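Local coordinates for GDSL-like Lipase/Acylhydrolase family protein (Neisseria meningitidis, PDB 4K7J), which hydrolyses O-acetyl esters of peptidoglycan as an SGNH-family esterase with a catalytic triad, at residues G123-H128 with I197-I202; A219-W224 with Q264-T269; P288-N293 with D348-S353. One frame throughout, in Å; residues are numbered along the deposited sequence.

In the fold
The three contacts follow one another along the chain without touching. Interaction 1 joins strands 125-128 and 195-203 of an antiparallel beta-sheet. Interactions 2 and 3 belong to the GDSL-like hydrolase part of the chain, around the mixed beta-sheet that holds strands 208-215, 242-246 and 281-286. Interaction 2 sets the loop after strand 208-215 on helix 259-276; interaction 3 joins the loops after strand 281-286 and before helix 354-373. Their centres lie about 22 Å apart, and 21 and 29 Å from that of interaction 1. Interaction 3 carries the Asp348-His351 pair, consistent with the family's active site, and its histidine binds an acetate probably from the crystallisation liquor; interaction 2 neighbours the same site through Asn250.

Interaction 1. Residues G123-H128 with I197-I202; sequences GGILAH and IGFINI
Ala127 and Ile197 face each other as an antiparallel hydrogen-bonded pair, with both amides engaged: Ala127 N donates to Ile197 O at 2.8 Å, and Ile197 N returns the bond to Ala127 O at 3.0 Å. The same Ile197 O is also approached by Leu126 CA at 3.2 Å, a CA-H...O contact that adds a second, weaker contact to this oxygen. Between the two segments this is the single beta bridge, consistent with the 122° between the N-to-C directions of the short strand axes.

Beyond the bridge, side-chain packing takes over. Ile125 CG1 stands beside its own backbone N, anti to the carbonyl carbon (chi1 -60°), and chi2 then extends CD1 to within 3.9 Å of Phe199 CZ, meeting the ring obliquely. Ile125 CB also lies 4.0 Å from Phe199 CE1. The backbone joins in at Gly123, whose CA comes within 4.3 Å of Phe199 CE1. The ring of Tyr90 meets the Phe199 ring and also touches Ile125, bringing a loop into this cluster.

All seven touching residues are buried. Segment 123-128 lies in the N-terminal region of the peptidoglycan O-acetylesterase family, and strand 125-128 is second in its sheet: Leu126 bonds through its backbone to Leu111 of strand 109-112, while Gly198 and Phe199 bond to Phe152 of strand 147-155. Farther along strand 195-203, Ile200 and Ile202 reach across to Ile189 and Leu187 of strand 187-191 in the second antiparallel sheet, consistent with a beta-sandwich.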
# COMPACT_ATOMS: atom_id res chain seq x y z
N GLY A 123 7.70 4.14 -0.74
CA GLY A 123 7.02 3.62 0.44
C GLY A 123 7.43 4.31 1.73
O GLY A 123 6.73 4.25 2.75
N GLY A 124 8.61 4.94 1.69
CA GLY A 124 9.11 5.72 2.80
C GLY A 124 9.62 4.93 4.00
O GLY A 124 9.73 5.47 5.10
N ILE A 125 9.97 3.66 3.79
CA ILE A 125 10.49 2.83 4.87
C ILE A 125 11.80 2.18 4.46
O ILE A 125 11.93 1.64 3.36
CB ILE A 125 9.47 1.73 5.26
CG1 ILE A 125 8.17 2.37 5.73
CG2 ILE A 125 10.04 0.79 6.34
CD1 ILE A 125 7.10 1.40 6.10
N LEU A 126 12.79 2.25 5.34
CA LEU A 126 14.00 1.44 5.15
C LEU A 126 14.42 0.85 6.49
O LEU A 126 13.95 1.29 7.54
CB LEU A 126 15.13 2.27 4.52
CG LEU A 126 15.70 3.49 5.26
CD1 LEU A 126 16.74 3.10 6.31
CD2 LEU A 126 16.29 4.51 4.29
N ALA A 127 15.29 -0.15 6.45
CA ALA A 127 15.86 -0.68 7.70
C ALA A 127 17.38 -0.74 7.60
O ALA A 127 17.92 -1.19 6.59
CB ALA A 127 15.28 -2.02 8.01
N HIS A 128 18.08 -0.27 8.63
CA HIS A 128 19.54 -0.39 8.68
C HIS A 128 19.86 -1.78 9.24
O HIS A 128 19.42 -2.11 10.34
CB HIS A 128 20.15 0.66 9.62
CG HIS A 128 19.81 2.07 9.27
ND1 HIS A 128 20.14 2.64 8.06
CD2 HIS A 128 19.20 3.05 9.99
CE1 HIS A 128 19.73 3.90 8.04
NE2 HIS A 128 19.17 4.17 9.20
N ILE A 197 17.69 -1.75 3.63
CA ILE A 197 16.72 -2.62 2.95
C ILE A 197 15.34 -1.94 2.95
O ILE A 197 14.93 -1.36 3.95
CB ILE A 197 16.60 -4.00 3.66
CG1 ILE A 197 17.96 -4.67 3.83
CG2 ILE A 197 15.62 -4.92 2.93
CD1 ILE A 197 18.63 -5.11 2.52
N GLY A 198 14.64 -2.01 1.82
CA GLY A 198 13.31 -1.45 1.69
C GLY A 198 12.31 -2.59 1.78
O GLY A 198 12.54 -3.54 2.51
N PHE A 199 11.21 -2.49 1.05
CA PHE A 199 10.22 -3.55 1.10
C PHE A 199 10.79 -4.78 0.43
O PHE A 199 11.66 -4.68 -0.45
CB PHE A 199 8.92 -3.12 0.42
CG PHE A 199 8.03 -2.27 1.29
CD1 PHE A 199 8.35 -0.95 1.56
CD2 PHE A 199 6.86 -2.80 1.83
CE1 PHE A 199 7.53 -0.17 2.36
CE2 PHE A 199 6.03 -2.02 2.62
CZ PHE A 199 6.37 -0.70 2.89
N ILE A 200 10.28 -5.93 0.84
CA ILE A 200 10.73 -7.23 0.37
C ILE A 200 9.53 -7.96 -0.21
O ILE A 200 8.52 -8.14 0.47
CB ILE A 200 11.28 -8.05 1.54
CG1 ILE A 200 12.51 -7.39 2.14
CG2 ILE A 200 11.58 -9.48 1.09
CD1 ILE A 200 13.06 -8.11 3.34
N ASN A 201 9.62 -8.36 -1.47
CA ASN A 201 8.50 -8.99 -2.15
C ASN A 201 8.61 -10.49 -2.06
O ASN A 201 9.64 -11.05 -2.41
CB ASN A 201 8.45 -8.61 -3.62
CG ASN A 201 7.17 -9.08 -4.29
OD1 ASN A 201 6.13 -9.18 -3.65
ND2 ASN A 201 7.25 -9.39 -5.58
N ILE A 202 7.54 -11.13 -1.62
CA ILE A 202 7.53 -12.58 -1.46
C ILE A 202 6.29 -13.14 -2.16
O ILE A 202 5.17 -12.95 -1.69
CB ILE A 202 7.56 -12.95 0.03
CG1 ILE A 202 8.77 -12.28 0.70
CG2 ILE A 202 7.57 -14.46 0.23
CD1 ILE A 202 8.81 -12.44 2.21

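Interaction 2. Residues A219-W224 with Q264-T269; sequences AQLTQW and QKWLDT
Leu221 meets Trp266 along most of its side chain. Its CB rests 3.7 Å from Trp266 CZ2. A chi1 of 173° sets CG anti to the backbone N, 4.2 Å from Trp266 CE2; the CA-CB bond itself already points to the helix. From CG the two methyls part. CD2 lies over the indole, 3.4 Å from the centroid of the five-membered ring and 16° off the ring normal, a close CH-pi contact. CD1 points tip to tip at Thr269 CG2, 3.9 Å away, and also sits over the rim of one face of Trp224. Thr269 CG2 shares that indole face, 4.2 Å from the centroid of the six-membered ring, in a second CH-pi contact.

The contact thus docks a 3-10 turn, 221-224, from the loop after strand 208-215 onto helix 259-276 of the SGNH-hydrolase domain, whose helices flank a largely parallel sheet (an alpha/beta fold). Within the same loop, Ala219 O accepts a hydrogen bond from Asn250 ND2, a group that also binds the acetate.

Two waters bridge the polar groups beside the leucine. One donates to both Leu221 O and Thr269 OG1; the other accepts from Thr222 N and from Trp266 NE1, at 2.8 Å from the latter. Thr269 OG1 itself donates to Lys265 O at 2.8 Å, on the opposite face of that carbonyl from Thr269 N, so the hydroxyl is held by a helix carbonyl and a water together. At the more open end of the contact, Thr222 CG2 touches Lys265 CD at 3.8 Å, the two side chains crossing at about a right angle. Trp224 NE1 is hydrogen-bonded to Tyr247 OH.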
# COMPACT_ATOMS: atom_id res chain seq x y z
N ALA A 219 0.68 10.32 6.93
CA ALA A 219 1.17 10.79 5.63
C ALA A 219 0.12 11.42 4.72
O ALA A 219 -1.08 11.13 4.82
CB ALA A 219 1.88 9.66 4.89
N GLN A 220 0.59 12.27 3.82
CA GLN A 220 -0.21 12.87 2.76
C GLN A 220 0.43 12.51 1.42
O GLN A 220 1.63 12.23 1.38
CB GLN A 220 -0.23 14.38 2.92
CG GLN A 220 -0.89 14.86 4.23
CD GLN A 220 -0.78 16.35 4.38
OE1 GLN A 220 -1.00 17.11 3.42
NE2 GLN A 220 -0.40 16.80 5.57
N LEU A 221 -0.35 12.51 0.34
CA LEU A 221 0.18 12.08 -0.96
C LEU A 221 1.35 12.91 -1.44
O LEU A 221 2.30 12.37 -2.01
CB LEU A 221 -0.91 12.05 -2.04
CG LEU A 221 -0.38 11.77 -3.46
CD1 LEU A 221 0.19 10.36 -3.55
CD2 LEU A 221 -1.43 11.98 -4.51
N THR A 222 1.29 14.22 -1.21
CA THR A 222 2.36 15.12 -1.65
C THR A 222 3.67 14.82 -0.95
O THR A 222 4.74 15.21 -1.42
CB THR A 222 2.00 16.60 -1.45
OG1 THR A 222 1.75 16.86 -0.05
CG2 THR A 222 0.78 16.98 -2.28
N GLN A 223 3.60 14.12 0.18
CA GLN A 223 4.80 13.81 0.94
C GLN A 223 5.61 12.66 0.36
O GLN A 223 6.60 12.25 0.95
CB GLN A 223 4.48 13.57 2.42
CG GLN A 223 4.02 14.86 3.12
CD GLN A 223 3.45 14.61 4.48
OE1 GLN A 223 2.91 13.55 4.75
NE2 GLN A 223 3.57 15.60 5.37
N TRP A 224 5.22 12.16 -0.81
CA TRP A 224 6.13 11.33 -1.60
C TRP A 224 7.42 12.12 -1.90
O TRP A 224 8.48 11.53 -2.17
CB TRP A 224 5.47 10.89 -2.91
CG TRP A 224 4.40 9.83 -2.78
CD1 TRP A 224 3.68 9.51 -1.66
CD2 TRP A 224 3.95 8.95 -3.81
NE1 TRP A 224 2.81 8.49 -1.94
CE2 TRP A 224 2.95 8.13 -3.25
CE3 TRP A 224 4.29 8.78 -5.16
CZ2 TRP A 224 2.29 7.15 -4.00
CZ3 TRP A 224 3.63 7.81 -5.90
CH2 TRP A 224 2.64 7.00 -5.31
N GLN A 264 -3.09 20.06 -8.31
CA GLN A 264 -2.11 19.96 -9.38
C GLN A 264 -1.05 18.91 -9.06
O GLN A 264 -0.60 18.17 -9.94
CB GLN A 264 -1.44 21.31 -9.66
CG GLN A 264 -0.70 21.34 -10.99
CD GLN A 264 -0.03 22.68 -11.27
OE1 GLN A 264 0.45 23.35 -10.35
NE2 GLN A 264 0.01 23.08 -12.54
N LYS A 265 -0.64 18.85 -7.79
CA LYS A 265 0.34 17.85 -7.37
C LYS A 265 -0.22 16.45 -7.49
O LYS A 265 0.46 15.53 -7.94
CB LYS A 265 0.85 18.13 -5.96
CG LYS A 265 1.81 19.30 -5.93
CD LYS A 265 2.34 19.60 -4.55
CE LYS A 265 3.31 20.78 -4.60
NZ LYS A 265 3.98 20.99 -3.28
N TRP A 266 -1.49 16.30 -7.11
CA TRP A 266 -2.15 15.00 -7.22
C TRP A 266 -2.23 14.56 -8.68
O TRP A 266 -1.88 13.43 -9.01
CB TRP A 266 -3.55 15.06 -6.59
CG TRP A 266 -3.56 14.79 -5.12
CD1 TRP A 266 -2.94 15.52 -4.14
CD2 TRP A 266 -4.23 13.72 -4.45
NE1 TRP A 266 -3.18 14.95 -2.90
CE2 TRP A 266 -3.96 13.84 -3.07
CE3 TRP A 266 -5.01 12.64 -4.89
CZ2 TRP A 266 -4.47 12.94 -2.13
CZ3 TRP A 266 -5.51 11.75 -3.95
CH2 TRP A 266 -5.24 11.91 -2.59
N LEU A 267 -2.67 15.46 -9.56
CA LEU A 267 -2.71 15.14 -10.99
C LEU A 267 -1.33 14.77 -11.52
O LEU A 267 -1.20 13.82 -12.27
CB LEU A 267 -3.27 16.33 -11.78
CG LEU A 267 -4.76 16.55 -11.53
CD1 LEU A 267 -5.20 17.98 -11.84
CD2 LEU A 267 -5.56 15.53 -12.33
N ASP A 268 -0.31 15.53 -11.13
CA ASP A 268 1.07 15.21 -11.49
C ASP A 268 1.47 13.80 -11.05
O ASP A 268 2.09 13.06 -11.80
CB ASP A 268 2.05 16.21 -10.88
CG ASP A 268 1.96 17.58 -11.53
OD1 ASP A 268 1.33 17.70 -12.61
OD2 ASP A 268 2.54 18.54 -10.96
N THR A 269 1.11 13.45 -9.81
CA THR A 269 1.44 12.15 -9.27
C THR A 269 0.77 11.02 -10.05
O THR A 269 1.40 10.00 -10.34
CB THR A 269 1.09 12.04 -7.76
OG1 THR A 269 1.67 13.14 -7.05
CG2 THR A 269 1.62 10.74 -7.19
O HOH W 1 3.33 12.95 -4.75
O HOH W 2 -1.57 15.34 -0.67

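Interaction 3. Residues P288-N293 with D348-S353; sequences PESLKN and DGVHFS. With ACT (acetate ion), chain C.
Leu291 N donates to Gly349 O at 2.9 Å, joining the two loops. Gly349 lies inside the Asp-x-x-His sequence Asp348-His351, the SGNH-family signature that in relatives supplies the aspartate and histidine of the Ser-His-Asp triad; the geometry here is consistent with that role. A water ties the loops a second time, donating to Glu289 O and Val350 O and accepting from Ser290 OG. At the far end, Pro288 CB approaches the edge of the Phe352 ring, 3.8 Å from CZ.

In the next shell, Asp348 OD1 accepts two backbone bonds on the same face of the carboxylate, an Asx turn to Val350 N, extended to an Asx motif by His351 N, which together fix this oxygen. Asp348 OD2 uses its syn lone pair for His351 ND1, 2.7 Å away and 2° out of the ring plane. Val350 CG1 lies 4.0 Å above the centre of the imidazole. The acetate, also bound by Ser62 N, Gly218 N and Asn250 ND2, takes a nearly straight bond (169°) from the other ring nitrogen, with His351 NE2 2.7 Å from its atom O.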
# COMPACT_ATOMS: atom_id res chain seq x y z
N PRO A 288 -12.47 8.93 4.17
CA PRO A 288 -13.67 8.65 4.97
C PRO A 288 -14.09 9.91 5.71
O PRO A 288 -13.31 10.85 5.77
CB PRO A 288 -13.18 7.60 5.98
CG PRO A 288 -11.70 7.87 6.12
CD PRO A 288 -11.26 8.28 4.73
N GLU A 289 -15.29 9.93 6.27
CA GLU A 289 -15.63 11.03 7.15
C GLU A 289 -14.75 10.94 8.38
O GLU A 289 -14.56 9.86 8.94
CB GLU A 289 -17.11 11.02 7.55
CG GLU A 289 -17.46 12.18 8.50
CD GLU A 289 -18.95 12.37 8.73
OE1 GLU A 289 -19.58 11.52 9.41
OE2 GLU A 289 -19.50 13.37 8.25
N SER A 290 -14.20 12.08 8.79
CA SER A 290 -13.50 12.22 10.05
C SER A 290 -14.21 13.31 10.82
O SER A 290 -14.95 14.10 10.24
CB SER A 290 -12.04 12.66 9.82
OG SER A 290 -11.30 11.65 9.17
N LEU A 291 -13.98 13.35 12.13
CA LEU A 291 -14.54 14.39 12.97
C LEU A 291 -13.43 15.12 13.69
O LEU A 291 -12.53 14.50 14.25
CB LEU A 291 -15.51 13.79 13.99
CG LEU A 291 -16.64 12.99 13.34
CD1 LEU A 291 -17.57 12.40 14.40
CD2 LEU A 291 -17.42 13.86 12.37
N LYS A 292 -13.51 16.45 13.67
CA LYS A 292 -12.62 17.31 14.43
C LYS A 292 -12.98 17.20 15.90
O LYS A 292 -12.14 17.38 16.79
CB LYS A 292 -12.78 18.75 13.97
CG LYS A 292 -11.76 19.70 14.55
CD LYS A 292 -10.36 19.19 14.24
CE LYS A 292 -9.28 20.08 14.83
NZ LYS A 292 -7.93 19.61 14.42
N ASN A 293 -14.24 16.89 16.15
CA ASN A 293 -14.72 16.69 17.51
C ASN A 293 -16.00 15.86 17.45
O ASN A 293 -16.82 16.04 16.56
CB ASN A 293 -14.93 18.04 18.19
CG ASN A 293 -16.36 18.29 18.56
OD1 ASN A 293 -16.78 17.97 19.67
ND2 ASN A 293 -17.12 18.86 17.64
N ASP A 348 -11.59 8.55 18.74
CA ASP A 348 -11.14 9.85 18.25
C ASP A 348 -11.93 10.36 17.04
O ASP A 348 -11.75 11.50 16.61
CB ASP A 348 -9.62 9.88 18.01
CG ASP A 348 -9.17 8.97 16.86
OD1 ASP A 348 -10.02 8.39 16.14
OD2 ASP A 348 -7.94 8.85 16.69
N GLY A 349 -12.80 9.51 16.49
CA GLY A 349 -13.62 9.88 15.35
C GLY A 349 -12.82 10.10 14.06
O GLY A 349 -13.28 10.77 13.13
N VAL A 350 -11.61 9.54 14.02
CA VAL A 350 -10.75 9.65 12.85
C VAL A 350 -10.34 8.26 12.40
O VAL A 350 -10.50 7.90 11.23
CB VAL A 350 -9.48 10.47 13.15
CG1 VAL A 350 -8.56 10.48 11.93
CG2 VAL A 350 -9.86 11.90 13.57
N HIS A 351 -9.81 7.48 13.33
CA HIS A 351 -9.33 6.13 13.02
C HIS A 351 -10.43 5.10 13.25
O HIS A 351 -11.40 5.37 13.94
CB HIS A 351 -8.06 5.80 13.83
CG HIS A 351 -6.96 6.80 13.62
ND1 HIS A 351 -6.75 7.87 14.46
CD2 HIS A 351 -6.04 6.92 12.63
CE1 HIS A 351 -5.73 8.59 14.02
NE2 HIS A 351 -5.28 8.03 12.91
N PHE A 352 -10.28 3.92 12.66
CA PHE A 352 -11.29 2.89 12.82
C PHE A 352 -10.79 1.77 13.70
O PHE A 352 -9.60 1.69 14.04
CB PHE A 352 -11.73 2.35 11.45
CG PHE A 352 -12.41 3.37 10.57
CD1 PHE A 352 -11.67 4.30 9.85
CD2 PHE A 352 -13.80 3.38 10.45
CE1 PHE A 352 -12.30 5.25 9.02
CE2 PHE A 352 -14.43 4.32 9.62
CZ PHE A 352 -13.68 5.26 8.90
N SER A 353 -11.70 0.91 14.11
CA SER A 353 -11.34 -0.26 14.89
C SER A 353 -11.08 -1.34 13.87
O SER A 353 -11.40 -1.18 12.69
CB SER A 353 -12.49 -0.67 15.81
OG SER A 353 -13.61 -1.10 15.04
C ACT C . -3.69 8.96 9.97
O ACT C . -3.43 9.11 11.20
OXT ACT C . -2.73 8.80 9.19
CH3 ACT C . -5.10 8.94 9.46
O HOH W 3 -11.88 9.10 9.28